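Local coordinates for tannase (Fusobacterium nucleatum subsp. nucleatum ATCC 25586, PDB 6YQ4), which probably hydrolyses ester bonds of gallotannins, as tannases do, and carries a bound magnesium ion, at residues A[148-151]-A[155-158]. Sequence-based numbering, arbitrary orientation.
With MG (magnesium ion), chain E.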
loop_
_atom_site.group_PDB
_atom_site.type_symbol
_atom_site.label_atom_id
_atom_site.label_comp_id
_atom_site.label_asym_id
_atom_site.label_seq_id
_atom_site.Cartn_x
_atom_site.Cartn_y
_atom_site.Cartn_z
ATOM N N LEU A 148 13.470 17.705 -10.492
ATOM C CA LEU A 148 13.833 19.092 -10.772
ATOM C C LEU A 148 15.140 19.489 -10.101
ATOM O O LEU A 148 15.906 20.289 -10.655
ATOM C CB LEU A 148 12.703 20.018 -10.326
ATOM C CG LEU A 148 12.885 21.493 -10.712
ATOM C CD1 LEU A 148 11.772 22.001 -11.606
ATOM C CD2 LEU A 148 12.966 22.347 -9.466
ATOM N N ASN A 149 15.425 18.941 -8.922
ATOM C CA ASN A 149 16.611 19.303 -8.158
ATOM C C ASN A 149 17.689 18.242 -8.205
ATOM O O ASN A 149 18.584 18.261 -7.358
ATOM C CB ASN A 149 16.255 19.555 -6.698
ATOM C CG ASN A 149 15.427 20.774 -6.512
ATOM O OD1 ASN A 149 15.924 21.889 -6.609
ATOM N ND2 ASN A 149 14.154 20.580 -6.228
ATOM N N ASP A 150 17.601 17.293 -9.141
ATOM C CA ASP A 150 18.565 16.196 -9.165
ATOM C C ASP A 150 19.988 16.714 -9.329
ATOM O O ASP A 150 20.907 16.247 -8.644
ATOM C CB ASP A 150 18.212 15.211 -10.285
ATOM C CG ASP A 150 18.971 13.892 -10.175
ATOM O OD1 ASP A 150 18.974 13.121 -11.163
ATOM O OD2 ASP A 150 19.560 13.626 -9.104
ATOM N N GLU A 151 20.183 17.703 -10.204
ATOM C CA GLU A 151 21.541 18.104 -10.552
ATOM C C GLU A 151 22.236 18.790 -9.391
ATOM O O GLU A 151 23.465 18.749 -9.295
ATOM C CB GLU A 151 21.528 19.005 -11.782
ATOM C CG GLU A 151 21.097 18.249 -13.043
ATOM C CD GLU A 151 21.044 19.129 -14.284
ATOM O OE1 GLU A 151 21.250 20.362 -14.161
ATOM O OE2 GLU A 151 20.806 18.583 -15.385
ATOM N N GLY A 155 22.764 12.319 -4.681
ATOM C CA GLY A 155 21.980 11.148 -5.042
ATOM C C GLY A 155 21.584 11.147 -6.504
ATOM O O GLY A 155 21.968 12.006 -7.300
ATOM N N ASP A 156 20.772 10.155 -6.849
ATOM C CA ASP A 156 20.365 9.905 -8.227
ATOM C C ASP A 156 18.851 9.773 -8.278
ATOM O O ASP A 156 18.302 8.764 -7.830
ATOM C CB ASP A 156 21.034 8.640 -8.764
ATOM C CG ASP A 156 20.633 8.327 -10.199
ATOM O OD1 ASP A 156 20.068 9.219 -10.882
ATOM O OD2 ASP A 156 20.901 7.186 -10.645
ATOM N N ALA A 157 18.179 10.767 -8.866
ATOM C CA ALA A 157 16.725 10.736 -9.013
ATOM C C ALA A 157 16.232 9.621 -9.930
ATOM O O ALA A 157 15.031 9.329 -9.941
ATOM C CB ALA A 157 16.223 12.088 -9.523
ATOM N N ASN A 158 17.109 8.993 -10.695
ATOM C CA ASN A 158 16.717 7.866 -11.529
ATOM C C ASN A 158 16.617 6.575 -10.753
ATOM O O ASN A 158 16.348 5.530 -11.357
ATOM C CB ASN A 158 17.710 7.688 -12.666
ATOM C CG ASN A 158 17.764 8.885 -13.550
ATOM O OD1 ASN A 158 16.770 9.231 -14.189
ATOM N ND2 ASN A 158 18.916 9.546 -13.594
HETATM MG MG MG E . 21.437 14.014 -7.610
#
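Asp150 and Gly155 meet through a shared magnesium ion. Asp150 binds it twice, through its backbone O and its side-chain OD2, and so closes a chelate ring on the metal. Asp150 OD2 lies 2.4 Å from the magnesium. Gly155 gives its carbonyl O, which is 2.1 Å from the magnesium. The backbone O of Met153, in the loop between 148-151 and 155-158, is a further ligand. Asp150 OD2 and Gly155 O lie 3.4 Å apart because both bind the cation, whose charge probably offsets their mutual repulsion.

The same carboxylate also takes the backbone N-H of Ala157. Ala157 N is 3.2 Å from Asp150 OD2 and comes from above the carboxylate plane, 52° out of it. A second bond, to Asp150 OD1, is weak. Asp150 CG is anti to its own N (chi1 -167°), which carries the carboxylate across to this N-H. The methyl of Ala157 packs against the carboxylate, with CB 3.4 Å from Asp150 CG.

Asp156 turns its OD1 to Asn158 instead. This oxygen accepts the backbone N-H of Asn158 from above the carboxylate plane, with N 3.0 Å from Asp156 OD1, which makes an Asx turn. Asn158 ND2 meets the syn lone pair of the same oxygen. Asp150 OD1 and Asp156 OD1 are 4.1 Å apart, and the two donors probably offset part of the repulsion between these like charges. Backbone hydrogen bonds join Gly155 to Ser68 and Asp156 to Ala71.

The arrangement is a loop metal site built from one carboxylate and several backbone carbonyls. Through the metal the loop that joins helix 134-148 to strand 160-163 folds back on itself, in what is probably an alpha/beta-hydrolase fold.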